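Local coordinates for cell wall surface anchor family protein (Streptococcus agalactiae serogroup V, PDB 3TW0) that probably serves as the adhesive tip subunit of the group B streptococcal pilus, using a magnesium-binding von Willebrand factor A domain in attachment to the host, at residues N86-V89 with S90-Y93; V117-L120 with K121-P125; R135-Y138 with Q139-A142; N153-L156 with E157-S161. The protein carries 2 engineered substitutions. All coordinates share one frame; numbering follows the deposited sequence.

Overall arrangement
All four contacts are local, between residues close together in one continuous segment, and all are partly buried. Contacts 2 and 4 end two successive helices of the von Willebrand factor A fold, 114-122 and 145-159; each turns some aliphatic side chains (Leu120 and Ile124; Ile155 and Leu156) to the parallel sheet, while polar groups tie the helix end to nearby chain. These helical contacts rest mainly on main-chain bonds. In contacts 1 and 3, both in loops, a side-chain amide bonds to main chain (Asn86, Gln139), joined in contact 1 by the Ser88 hydroxyl. They meet where Trp91 packs on Arg135, Thr136 and Gln139. Contact 3 lies closest to the magnesium site and chain centre.

Contact 1 of 4, residues N86-V89 with S90-Y93; sequences NDSV and SWDY
In the loop that joins strand 84-85 to strand 97-101, Asn86 and Tyr93 close the neck of a compact excursion whose first corner is an Asx turn. Asn86 N donates to Tyr93 O over 2.9 Å, nearly straight at 162°, and Tyr93 CA makes a CA-H...O contact of 3.3 Å with Asn86 O, so both main-chain polar groups of Asn86 meet the returning chain. With its CG anti to the main-chain N (chi1 -162°), Asn86 turns its amide into the loop, where OD1 accepts from Ser88 N at 3.0 Å and completes the Asx turn. The other end of the amide, ND2, lies 3.8 Å from Trp91 CB and approaches the indole on a slant, the two planes 41° apart; ND2 also hydrogen-bonds to Lys95 O. Farther round the loop Ser88 OG accepts a bent hydrogen bond from Ser90 N (2.8 Å) and touches the five-membered ring of the indole at Trp91 CD1 (3.5 Å). One amide and one hydroxyl thus engage two main-chain N-H groups, while Trp91 N is buried without a partner. Beyond the loop, the indole meets Phe98 of strand 97-101 edge-to-face and rests on Arg135, Thr136 and Gln139. Tyr93 packs on Tyr250 of strand 249-251 and on Val259 and Met260 of helix 257-263, where its hydroxyl hydrogen-bonds to Glu263.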
ATOM      1  N   ASN A  86      -8.840  15.990 -12.681  1.00 22.44           N
ATOM      2  CA  ASN A  86      -9.599  15.617 -11.493  1.00 23.43           C
ATOM      3  C   ASN A  86     -11.068  15.959 -11.719  1.00 24.02           C
ATOM      4  O   ASN A  86     -11.394  17.129 -11.871  1.00 24.87           O
ATOM      5  CB  ASN A  86      -9.036  16.364 -10.278  1.00 22.32           C
ATOM      6  CG  ASN A  86      -9.453  15.744  -8.947  1.00 23.83           C
ATOM      7  OD1 ASN A  86     -10.579  15.263  -8.790  1.00 24.98           O
ATOM      8  ND2 ASN A  86      -8.542  15.764  -7.972  1.00 21.86           N
ATOM      9  N   ASP A  87     -11.944  14.952 -11.761  1.00 24.65           N
ATOM     10  CA  ASP A  87     -13.395  15.191 -11.938  1.00 26.68           C
ATOM     11  C   ASP A  87     -14.207  15.347 -10.615  1.00 27.51           C
ATOM     12  O   ASP A  87     -15.425  15.418 -10.640  1.00 28.21           O
ATOM     13  CB  ASP A  87     -14.021  14.100 -12.808  1.00 25.81           C
ATOM     14  CG  ASP A  87     -14.086  12.753 -12.104  1.00 28.72           C
ATOM     15  OD1 ASP A  87     -13.151  12.419 -11.326  1.00 31.96           O
ATOM     16  OD2 ASP A  87     -15.076  12.012 -12.325  1.00 29.09           O
ATOM     17  N   SER A  88     -13.541  15.382  -9.470  1.00 28.16           N
ATOM     18  CA  SER A  88     -14.244  15.613  -8.202  1.00 29.37           C
ATOM     19  C   SER A  88     -14.952  16.987  -8.177  1.00 30.06           C
ATOM     20  O   SER A  88     -14.501  17.947  -8.804  1.00 30.30           O
ATOM     21  CB  SER A  88     -13.283  15.469  -7.018  1.00 29.14           C
ATOM     22  OG  SER A  88     -13.740  16.196  -5.895  1.00 30.29           O
ATOM     23  N   VAL A  89     -16.073  17.053  -7.465  1.00 30.66           N
ATOM     24  CA  VAL A  89     -16.778  18.304  -7.252  1.00 31.49           C
ATOM     25  C   VAL A  89     -15.977  19.167  -6.294  1.00 31.83           C
ATOM     26  O   VAL A  89     -16.107  20.373  -6.334  1.00 32.27           O
ATOM     27  CB  VAL A  89     -18.216  18.054  -6.703  1.00 31.71           C
ATOM     28  CG1 VAL A  89     -18.707  19.176  -5.806  1.00 32.63           C
ATOM     29  CG2 VAL A  89     -19.171  17.842  -7.843  1.00 31.20           C
ATOM     30  N   SER A  90     -15.130  18.575  -5.446  1.00 31.33           N
ATOM     31  CA  SER A  90     -14.383  19.424  -4.505  1.00 30.96           C
ATOM     32  C   SER A  90     -12.959  19.846  -4.872  1.00 29.98           C
ATOM     33  O   SER A  90     -12.287  20.446  -4.052  1.00 30.42           O
ATOM     34  CB  SER A  90     -14.467  18.940  -3.039  1.00 31.38           C
ATOM     35  OG  SER A  90     -15.009  17.645  -2.888  1.00 31.99           O
ATOM     36  N   TRP A  91     -12.500  19.570  -6.083  1.00 28.97           N
ATOM     37  CA  TRP A  91     -11.165  20.016  -6.496  1.00 28.55           C
ATOM     38  C   TRP A  91     -11.212  20.613  -7.887  1.00 28.98           C
ATOM     39  O   TRP A  91     -12.072  20.228  -8.701  1.00 28.88           O
ATOM     40  CB  TRP A  91     -10.149  18.850  -6.477  1.00 28.05           C
ATOM     41  CG  TRP A  91     -10.040  18.178  -5.145  1.00 26.44           C
ATOM     42  CD1 TRP A  91     -10.547  16.950  -4.799  1.00 25.68           C
ATOM     43  CD2 TRP A  91      -9.417  18.708  -3.965  1.00 25.56           C
ATOM     44  NE1 TRP A  91     -10.272  16.685  -3.474  1.00 27.79           N
ATOM     45  CE2 TRP A  91      -9.595  17.752  -2.935  1.00 26.31           C
ATOM     46  CE3 TRP A  91      -8.736  19.899  -3.677  1.00 26.67           C
ATOM     47  CZ2 TRP A  91      -9.100  17.941  -1.645  1.00 25.45           C
ATOM     48  CZ3 TRP A  91      -8.237  20.095  -2.379  1.00 28.07           C
ATOM     49  CH2 TRP A  91      -8.418  19.106  -1.384  1.00 27.42           C
ATOM     50  N   ASP A  92     -10.293  21.542  -8.156  1.00 28.98           N
ATOM     51  CA  ASP A  92     -10.077  22.053  -9.504  1.00 30.34           C
ATOM     52  C   ASP A  92      -9.565  20.913 -10.387  1.00 30.02           C
ATOM     53  O   ASP A  92      -8.862  20.020  -9.903  1.00 30.36           O
ATOM     54  CB  ASP A  92      -9.057  23.195  -9.499  1.00 30.46           C
ATOM     55  CG  ASP A  92      -8.779  23.731 -10.902  1.00 33.44           C
ATOM     56  OD1 ASP A  92      -9.740  24.155 -11.596  1.00 35.08           O
ATOM     57  OD2 ASP A  92      -7.599  23.715 -11.317  1.00 34.78           O
ATOM     58  N   TYR A  93      -9.899  20.933 -11.673  1.00 29.74           N
ATOM     59  CA  TYR A  93      -9.528  19.799 -12.535  1.00 28.90           C
ATOM     60  C   TYR A  93      -8.019  19.613 -12.763  1.00 28.03           C
ATOM     61  O   TYR A  93      -7.585  18.524 -13.175  1.00 27.99           O
ATOM     62  CB  TYR A  93     -10.282  19.844 -13.865  1.00 29.44           C
ATOM     63  CG  TYR A  93      -9.736  20.817 -14.889  1.00 30.06           C
ATOM     64  CD1 TYR A  93      -8.760  20.423 -15.821  1.00 31.52           C
ATOM     65  CD2 TYR A  93     -10.208  22.127 -14.945  1.00 32.00           C
ATOM     66  CE1 TYR A  93      -8.258  21.332 -16.772  1.00 31.54           C
ATOM     67  CE2 TYR A  93      -9.725  23.038 -15.896  1.00 31.76           C
ATOM     68  CZ  TYR A  93      -8.759  22.637 -16.798  1.00 32.01           C
ATOM     69  OH  TYR A  93      -8.298  23.550 -17.722  1.00 32.68           O
TER

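Contact 2 of 4, residues V117-L120 with K121-P125; sequences VNIL and KSRIP
Val117 and Lys121 are joined by a main-chain bond in the last turns of helix 114-122, a helix of the von Willebrand factor A fold that packs against helix 33-48 and strand 55-61. Among the main-chain bonds, Lys121 N reaches Val117 O at 2.9 Å and Ser122 N reaches Asn118 O at 3.0 Å, both with regular helical spacing. The next donor is shared between two carbonyls: Arg123 N binds Leu120 O at 2.9 Å and, only weakly, Ile119 O at 3.1 Å. One side-chain hydroxyl joins in. Ser122 holds OG between its own N and carbonyl carbon (chi1 81°), which turns it back to donate to Ile119 O at 2.7 Å; that oxygen therefore has two donors, one of them weak. Charged ends look outside the turn: Lys121 runs its CG past Val117 O, and its NZ forms a salt bridge with Asp46, while Arg123 NH1 bonds to Ser106 O. Apolar packing faces the domain interior, with Leu120 on Ile45, Val56 and Leu58, and Ile124 on Val41 and Leu58. On another side Ile119 and Arg123 run side by side in the same direction, and the Ile119 CG2 methyl sits over one guanidinium face, displaced toward its rim, 3.7 Å from Arg123 NE.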
ATOM      1  N   VAL A 117      10.081   5.080  24.410  1.00 25.93           N
ATOM      2  CA  VAL A 117       8.937   4.175  24.269  1.00 25.27           C
ATOM      3  C   VAL A 117       7.640   4.980  24.413  1.00 25.08           C
ATOM      4  O   VAL A 117       6.729   4.834  23.591  1.00 24.94           O
ATOM      5  CB  VAL A 117       9.016   3.006  25.274  1.00 25.47           C
ATOM      6  CG1 VAL A 117       7.776   2.095  25.194  1.00 25.01           C
ATOM      7  CG2 VAL A 117      10.264   2.203  25.001  1.00 24.96           C
ATOM      8  N   ASN A 118       7.588   5.846  25.434  1.00 24.73           N
ATOM      9  CA  ASN A 118       6.475   6.762  25.670  1.00 24.44           C
ATOM     10  C   ASN A 118       6.178   7.680  24.479  1.00 23.23           C
ATOM     11  O   ASN A 118       5.022   7.979  24.199  1.00 23.74           O
ATOM     12  CB  ASN A 118       6.772   7.681  26.861  1.00 24.98           C
ATOM     13  CG  ASN A 118       6.653   6.992  28.213  1.00 26.37           C
ATOM     14  OD1 ASN A 118       6.047   5.926  28.350  1.00 29.88           O
ATOM     15  ND2 ASN A 118       7.234   7.619  29.229  1.00 27.25           N
ATOM     16  N   ILE A 119       7.220   8.175  23.820  1.00 22.25           N
ATOM     17  CA  ILE A 119       7.026   8.984  22.610  1.00 21.17           C
ATOM     18  C   ILE A 119       6.358   8.132  21.528  1.00 20.63           C
ATOM     19  O   ILE A 119       5.364   8.557  20.926  1.00 20.34           O
ATOM     20  CB  ILE A 119       8.340   9.527  22.051  1.00 21.06           C
ATOM     21  CG1 ILE A 119       8.965  10.504  23.036  1.00 20.55           C
ATOM     22  CG2 ILE A 119       8.094  10.243  20.751  1.00 19.67           C
ATOM     23  CD1 ILE A 119      10.440  10.690  22.813  1.00 21.54           C
ATOM     24  N   LEU A 120       6.905   6.938  21.299  1.00 19.90           N
ATOM     25  CA  LEU A 120       6.309   5.979  20.335  1.00 19.25           C
ATOM     26  C   LEU A 120       4.810   5.787  20.592  1.00 19.26           C
ATOM     27  O   LEU A 120       3.977   6.031  19.709  1.00 19.25           O
ATOM     28  CB  LEU A 120       7.083   4.655  20.370  1.00 19.02           C
ATOM     29  CG  LEU A 120       6.784   3.554  19.365  1.00 18.39           C
ATOM     30  CD1 LEU A 120       7.998   2.642  19.235  1.00 17.72           C
ATOM     31  CD2 LEU A 120       5.545   2.803  19.789  1.00 15.07           C
ATOM     32  N   LYS A 121       4.458   5.423  21.824  1.00 19.06           N
ATOM     33  CA  LYS A 121       3.072   5.150  22.162  1.00 19.01           C
ATOM     34  C   LYS A 121       2.160   6.396  22.021  1.00 19.43           C
ATOM     35  O   LYS A 121       1.000   6.248  21.656  1.00 18.65           O
ATOM     36  CB  LYS A 121       2.958   4.556  23.568  1.00 19.38           C
ATOM     37  CG  LYS A 121       3.635   3.199  23.781  1.00 20.83           C
ATOM     38  CD  LYS A 121       3.402   2.700  25.214  1.00 21.42           C
ATOM     39  CE  LYS A 121       1.956   2.261  25.353  1.00 25.65           C
ATOM     40  NZ  LYS A 121       1.502   1.963  26.768  1.00 24.16           N
ATOM     41  N   SER A 122       2.691   7.597  22.285  1.00 19.35           N
ATOM     42  CA  SER A 122       1.943   8.858  22.077  1.00 20.19           C
ATOM     43  C   SER A 122       1.663   9.117  20.586  1.00 20.53           C
ATOM     44  O   SER A 122       0.730   9.836  20.219  1.00 21.16           O
ATOM     45  CB  SER A 122       2.693  10.057  22.675  1.00 19.88           C
ATOM     46  OG  SER A 122       3.727  10.534  21.804  1.00 21.62           O
ATOM     47  N   ARG A 123       2.474   8.525  19.722  1.00 20.65           N
ATOM     48  CA  ARG A 123       2.303   8.707  18.287  1.00 20.27           C
ATOM     49  C   ARG A 123       1.374   7.670  17.610  1.00 20.03           C
ATOM     50  O   ARG A 123       1.125   7.753  16.395  1.00 19.81           O
ATOM     51  CB  ARG A 123       3.661   8.707  17.631  1.00 20.28           C
ATOM     52  CG  ARG A 123       4.438   9.975  17.916  1.00 21.12           C
ATOM     53  CD  ARG A 123       5.682   9.992  17.097  1.00 22.19           C
ATOM     54  NE  ARG A 123       6.570  11.055  17.534  1.00 21.92           N
ATOM     55  CZ  ARG A 123       7.854  11.134  17.215  1.00 22.65           C
ATOM     56  NH1 ARG A 123       8.425  10.210  16.471  1.00 25.31           N
ATOM     57  NH2 ARG A 123       8.573  12.153  17.643  1.00 22.51           N
ATOM     58  N   ILE A 124       0.844   6.732  18.395  1.00 18.96           N
ATOM     59  CA  ILE A 124      -0.066   5.717  17.880  1.00 18.50           C
ATOM     60  C   ILE A 124      -1.436   6.364  17.580  1.00 19.09           C
ATOM     61  O   ILE A 124      -2.150   6.735  18.494  1.00 19.20           O
ATOM     62  CB  ILE A 124      -0.233   4.554  18.906  1.00 18.66           C
ATOM     63  CG1 ILE A 124       1.053   3.738  19.066  1.00 17.36           C
ATOM     64  CG2 ILE A 124      -1.371   3.612  18.523  1.00 16.99           C
ATOM     65  CD1 ILE A 124       1.010   2.834  20.291  1.00 15.21           C
ATOM     66  N   PRO A 125      -1.812   6.495  16.295  1.00 19.88           N
ATOM     67  CA  PRO A 125      -3.166   6.990  16.015  1.00 19.89           C
ATOM     68  C   PRO A 125      -4.261   5.960  16.379  1.00 21.12           C
ATOM     69  O   PRO A 125      -4.013   4.735  16.385  1.00 21.21           O
ATOM     70  CB  PRO A 125      -3.141   7.193  14.508  1.00 19.96           C
ATOM     71  CG  PRO A 125      -2.216   6.093  14.016  1.00 19.92           C
ATOM     72  CD  PRO A 125      -1.099   6.109  15.054  1.00 19.27           C
TER

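Contact 3 of 4, residues R135-Y138 with Q139-A142; sequences RTLY and QFGA
Gln139 sets CG anti to its carbonyl carbon (chi1 -55°) and then bends at chi2 (-52°), which carries its amide back to Arg135. NE2 donates to Arg135 O at 3.1 Å, nearly straight (161°), with the oxygen in the amide plane. The same NE2 lies at the edge of the Tyr138 ring, 3.8 Å from Tyr138 CD2. Phe140 presents its own ring edge to a carbonyl: Phe140 CD2 is 3.3 Å from Thr136 O, and the same CD2 is 4.3 Å from Leu137 CD2, an apolar contact. Beneath the side chains the backbone closes three overlapping turns, each from a donor to the carbonyl three residues back: Gln139 N to Thr136 O (3.2 Å), Phe140 N to Leu137 O (3.0 Å) and, weakly, Gly141 N to Tyr138 O. Tyr138 O also accepts from Asn21 ND2, and Gly141 shares a backbone bond with Asn21, which lies between the magnesium ligands Ser20 and Ser22. Thr143, two residues beyond Gly141, is the third protein ligand of the magnesium in this metal ion-dependent adhesion site. The side-chain amide thus satisfies the Arg135 carbonyl at one end of an irregular turn, whose other end is tied to the metal-binding loop.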
ATOM      1  N   ARG A 135      -9.594  16.728   3.852  1.00 31.29           N
ATOM      2  CA  ARG A 135      -9.729  16.192   2.476  1.00 31.16           C
ATOM      3  C   ARG A 135      -8.395  16.131   1.738  1.00 28.95           C
ATOM      4  O   ARG A 135      -8.243  15.400   0.761  1.00 29.22           O
ATOM      5  CB  ARG A 135     -10.720  17.004   1.632  1.00 32.35           C
ATOM      6  CG  ARG A 135     -12.182  16.746   1.956  1.00 36.62           C
ATOM      7  CD  ARG A 135     -13.110  17.264   0.853  1.00 43.20           C
ATOM      8  NE  ARG A 135     -14.163  18.089   1.453  1.00 49.68           N
ATOM      9  CZ  ARG A 135     -15.381  17.656   1.800  1.00 52.61           C
ATOM     10  NH1 ARG A 135     -15.743  16.390   1.589  1.00 53.13           N
ATOM     11  NH2 ARG A 135     -16.246  18.499   2.362  1.00 53.70           N
ATOM     12  N   THR A 136      -7.441  16.918   2.199  1.00 26.76           N
ATOM     13  CA  THR A 136      -6.107  16.882   1.639  1.00 25.25           C
ATOM     14  C   THR A 136      -5.352  15.610   2.071  1.00 23.61           C
ATOM     15  O   THR A 136      -4.775  14.933   1.231  1.00 22.75           O
ATOM     16  CB  THR A 136      -5.349  18.189   1.939  1.00 25.23           C
ATOM     17  OG1 THR A 136      -6.060  19.250   1.306  1.00 25.75           O
ATOM     18  CG2 THR A 136      -3.925  18.175   1.355  1.00 24.69           C
ATOM     19  N   LEU A 137      -5.411  15.274   3.356  1.00 22.19           N
ATOM     20  CA  LEU A 137      -4.639  14.144   3.899  1.00 21.62           C
ATOM     21  C   LEU A 137      -5.367  12.841   3.598  1.00 20.87           C
ATOM     22  O   LEU A 137      -4.775  11.778   3.583  1.00 20.19           O
ATOM     23  CB  LEU A 137      -4.405  14.317   5.401  1.00 22.26           C
ATOM     24  CG  LEU A 137      -3.276  15.282   5.799  1.00 23.38           C
ATOM     25  CD1 LEU A 137      -3.118  15.345   7.337  1.00 27.18           C
ATOM     26  CD2 LEU A 137      -1.985  14.818   5.186  1.00 24.34           C
ATOM     27  N   TYR A 138      -6.667  12.950   3.355  1.00 19.93           N
ATOM     28  CA  TYR A 138      -7.457  11.845   2.851  1.00 20.25           C
ATOM     29  C   TYR A 138      -6.865  11.311   1.540  1.00 19.46           C
ATOM     30  O   TYR A 138      -6.952  10.117   1.284  1.00 19.39           O
ATOM     31  CB  TYR A 138      -8.918  12.275   2.603  1.00 20.57           C
ATOM     32  CG  TYR A 138      -9.802  11.129   2.136  1.00 22.38           C
ATOM     33  CD1 TYR A 138     -10.339  10.225   3.057  1.00 23.16           C
ATOM     34  CD2 TYR A 138     -10.092  10.949   0.782  1.00 23.43           C
ATOM     35  CE1 TYR A 138     -11.137   9.195   2.651  1.00 24.64           C
ATOM     36  CE2 TYR A 138     -10.901   9.908   0.359  1.00 24.54           C
ATOM     37  CZ  TYR A 138     -11.405   9.027   1.306  1.00 25.65           C
ATOM     38  OH  TYR A 138     -12.206   7.979   0.919  1.00 27.00           O
ATOM     39  N   GLN A 139      -6.274  12.196   0.738  1.00 18.52           N
ATOM     40  CA  GLN A 139      -5.595  11.827  -0.516  1.00 17.97           C
ATOM     41  C   GLN A 139      -4.327  10.959  -0.354  1.00 17.68           C
ATOM     42  O   GLN A 139      -3.816  10.405  -1.348  1.00 16.30           O
ATOM     43  CB  GLN A 139      -5.182  13.087  -1.292  1.00 18.57           C
ATOM     44  CG  GLN A 139      -6.310  14.047  -1.586  1.00 17.00           C
ATOM     45  CD  GLN A 139      -7.490  13.371  -2.235  1.00 17.70           C
ATOM     46  OE1 GLN A 139      -7.351  12.712  -3.257  1.00 17.85           O
ATOM     47  NE2 GLN A 139      -8.677  13.560  -1.659  1.00 20.76           N
ATOM     48  N   PHE A 140      -3.811  10.907   0.874  1.00 17.57           N
ATOM     49  CA  PHE A 140      -2.626  10.117   1.235  1.00 17.79           C
ATOM     50  C   PHE A 140      -3.004   8.820   1.963  1.00 17.79           C
ATOM     51  O   PHE A 140      -2.152   8.165   2.611  1.00 17.80           O
ATOM     52  CB  PHE A 140      -1.663  10.979   2.078  1.00 18.50           C
ATOM     53  CG  PHE A 140      -1.107  12.134   1.315  1.00 17.54           C
ATOM     54  CD1 PHE A 140       0.155  12.059   0.732  1.00 20.60           C
ATOM     55  CD2 PHE A 140      -1.868  13.286   1.124  1.00 19.06           C
ATOM     56  CE1 PHE A 140       0.668  13.126  -0.015  1.00 19.91           C
ATOM     57  CE2 PHE A 140      -1.367  14.368   0.366  1.00 18.31           C
ATOM     58  CZ  PHE A 140      -0.112  14.293  -0.191  1.00 20.01           C
ATOM     59  N   GLY A 141      -4.265   8.415   1.783  1.00 17.67           N
ATOM     60  CA  GLY A 141      -4.866   7.309   2.546  1.00 17.61           C
ATOM     61  C   GLY A 141      -4.953   5.971   1.822  1.00 17.48           C
ATOM     62  O   GLY A 141      -5.707   5.115   2.227  1.00 18.33           O
ATOM     63  N   ALA A 142      -4.159   5.775   0.780  1.00 16.63           N
ATOM     64  CA  ALA A 142      -4.037   4.430   0.137  1.00 15.60           C
ATOM     65  C   ALA A 142      -3.325   3.399   1.046  1.00 15.37           C
ATOM     66  O   ALA A 142      -2.827   3.729   2.100  1.00 14.75           O
ATOM     67  CB  ALA A 142      -3.325   4.561  -1.217  1.00 14.86           C
TER

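Contact 4 of 4, residues N153-L156 with E157-S161; sequences NEIL and ETQSS
Asn153 and Glu157 meet one turn apart near the end of helix 145-159, their amide and carboxylate planes 31° from parallel and Asn153 ND2 3.2 Å from Glu157 OE1. Below them Glu157 N donates to Asn153 O at 2.8 Å. Two residues on, Gln159 N donates to Ile155 O (2.8 Å) with the same four-residue spacing, and Ser160 N closes the helix on Leu156 O (2.9 Å) just as the chain leaves helical geometry. Gln159 starts with CG anti to its carbonyl carbon (chi1 -58°) and then extends, so that its amide passes across Ile155, with OE1 4.1 Å from Ile155 CG2. Ser160 lays CB against the Leu156 carbonyl, 3.2 Å from Leu156 O. A second shell of partners meets these polar ends. Tyr318 hydrogen-bonds to Asn153 OD1, while Glu157 OE2 makes a long, weak ion pair with Lys316. Gln159 binds main chain with both amide ends, OE1 to Leu110 N and NE2 to Leu108 O, and its main-chain O accepts from Arg55 NH2; Ser160 OG bonds to Asp12. On the sheet side Ile155 rests on Val14, and Leu156 on Val14 and Ile168. The helix end is thus joined to the parallel sheet by aliphatic packing, whereas the Gln159 amide, matching one N-H and one carbonyl, ties it to the chain around strands 107-108 and 110-111.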
ATOM      1  N   ASN A 153      11.870  -3.432   7.088  1.00 20.34           N
ATOM      2  CA  ASN A 153      13.086  -4.187   6.771  1.00 21.54           C
ATOM      3  C   ASN A 153      14.333  -3.312   6.872  1.00 22.59           C
ATOM      4  O   ASN A 153      15.359  -3.705   7.466  1.00 23.00           O
ATOM      5  CB  ASN A 153      12.982  -4.771   5.364  1.00 21.73           C
ATOM      6  CG  ASN A 153      14.107  -5.754   5.035  1.00 22.32           C
ATOM      7  OD1 ASN A 153      14.413  -6.653   5.806  1.00 23.40           O
ATOM      8  ND2 ASN A 153      14.688  -5.599   3.876  1.00 22.52           N
ATOM      9  N   GLU A 154      14.267  -2.126   6.280  1.00 22.83           N
ATOM     10  CA  GLU A 154      15.408  -1.233   6.290  1.00 23.16           C
ATOM     11  C   GLU A 154      15.886  -0.937   7.721  1.00 22.67           C
ATOM     12  O   GLU A 154      17.096  -1.032   8.002  1.00 22.00           O
ATOM     13  CB  GLU A 154      15.083   0.049   5.544  1.00 24.67           C
ATOM     14  CG  GLU A 154      16.139   1.132   5.657  1.00 27.61           C
ATOM     15  CD  GLU A 154      15.740   2.403   4.938  1.00 32.74           C
ATOM     16  OE1 GLU A 154      14.517   2.634   4.770  1.00 31.83           O
ATOM     17  OE2 GLU A 154      16.657   3.170   4.543  1.00 36.20           O
ATOM     18  N   ILE A 155      14.935  -0.613   8.606  1.00 21.07           N
ATOM     19  CA  ILE A 155      15.172  -0.432  10.037  1.00 20.06           C
ATOM     20  C   ILE A 155      15.924  -1.631  10.664  1.00 20.63           C
ATOM     21  O   ILE A 155      16.950  -1.451  11.315  1.00 20.63           O
ATOM     22  CB  ILE A 155      13.836  -0.168  10.784  1.00 19.05           C
ATOM     23  CG1 ILE A 155      13.347   1.272  10.556  1.00 18.36           C
ATOM     24  CG2 ILE A 155      13.956  -0.399  12.297  1.00 20.29           C
ATOM     25  CD1 ILE A 155      11.955   1.459  11.038  1.00 13.97           C
ATOM     26  N   LEU A 156      15.407  -2.839  10.469  1.00 20.72           N
ATOM     27  CA  LEU A 156      16.042  -4.042  11.020  1.00 21.75           C
ATOM     28  C   LEU A 156      17.457  -4.292  10.447  1.00 22.68           C
ATOM     29  O   LEU A 156      18.397  -4.550  11.191  1.00 22.62           O
ATOM     30  CB  LEU A 156      15.138  -5.250  10.801  1.00 21.07           C
ATOM     31  CG  LEU A 156      13.923  -5.264  11.740  1.00 22.79           C
ATOM     32  CD1 LEU A 156      12.854  -6.200  11.243  1.00 21.52           C
ATOM     33  CD2 LEU A 156      14.340  -5.611  13.183  1.00 22.67           C
ATOM     34  N   GLU A 157      17.600  -4.193   9.130  1.00 23.51           N
ATOM     35  CA  GLU A 157      18.875  -4.426   8.477  1.00 25.35           C
ATOM     36  C   GLU A 157      19.901  -3.353   8.787  1.00 26.08           C
ATOM     37  O   GLU A 157      21.094  -3.632   8.818  1.00 26.30           O
ATOM     38  CB  GLU A 157      18.694  -4.537   6.967  1.00 24.94           C
ATOM     39  CG  GLU A 157      17.737  -5.630   6.578  1.00 26.63           C
ATOM     40  CD  GLU A 157      18.042  -6.193   5.206  1.00 29.01           C
ATOM     41  OE1 GLU A 157      17.891  -5.451   4.206  1.00 24.58           O
ATOM     42  OE2 GLU A 157      18.449  -7.388   5.150  1.00 29.06           O
ATOM     43  N   THR A 158      19.427  -2.138   9.020  1.00 26.95           N
ATOM     44  CA  THR A 158      20.273  -0.986   9.344  1.00 28.17           C
ATOM     45  C   THR A 158      20.665  -0.964  10.814  1.00 27.03           C
ATOM     46  O   THR A 158      21.778  -0.594  11.137  1.00 27.24           O
ATOM     47  CB  THR A 158      19.520   0.348   9.079  1.00 28.24           C
ATOM     48  OG1 THR A 158      18.858   0.275   7.814  1.00 33.77           O
ATOM     49  CG2 THR A 158      20.490   1.500   9.026  1.00 31.46           C
ATOM     50  N   GLN A 159      19.737  -1.337  11.692  1.00 25.93           N
ATOM     51  CA  GLN A 159      19.870  -1.035  13.118  1.00 26.07           C
ATOM     52  C   GLN A 159      19.937  -2.254  14.051  1.00 25.33           C
ATOM     53  O   GLN A 159      20.268  -2.109  15.221  1.00 24.85           O
ATOM     54  CB  GLN A 159      18.717  -0.135  13.587  1.00 26.12           C
ATOM     55  CG  GLN A 159      18.550   1.187  12.869  1.00 26.74           C
ATOM     56  CD  GLN A 159      17.283   1.905  13.334  1.00 27.59           C
ATOM     57  OE1 GLN A 159      16.791   1.686  14.453  1.00 27.30           O
ATOM     58  NE2 GLN A 159      16.737   2.747  12.469  1.00 27.48           N
ATOM     59  N   SER A 160      19.554  -3.427  13.556  1.00 24.71           N
ATOM     60  CA  SER A 160      19.768  -4.658  14.289  1.00 25.18           C
ATOM     61  C   SER A 160      21.012  -5.410  13.744  1.00 26.00           C
ATOM     62  O   SER A 160      21.945  -4.792  13.192  1.00 24.53           O
ATOM     63  CB  SER A 160      18.510  -5.524  14.234  1.00 25.71           C
ATOM     64  OG  SER A 160      18.541  -6.575  15.170  1.00 22.86           O
ATOM     65  N   SER A 161      21.031  -6.727  13.926  1.00 26.45           N
ATOM     66  CA  SER A 161      22.189  -7.551  13.565  1.00 27.64           C
ATOM     67  C   SER A 161      21.745  -9.001  13.513  1.00 28.76           C
ATOM     68  O   SER A 161      20.654  -9.327  13.997  1.00 28.96           O
ATOM     69  CB  SER A 161      23.355  -7.370  14.567  1.00 27.53           C
ATOM     70  OG  SER A 161      23.111  -8.019  15.819  1.00 26.10           O
TER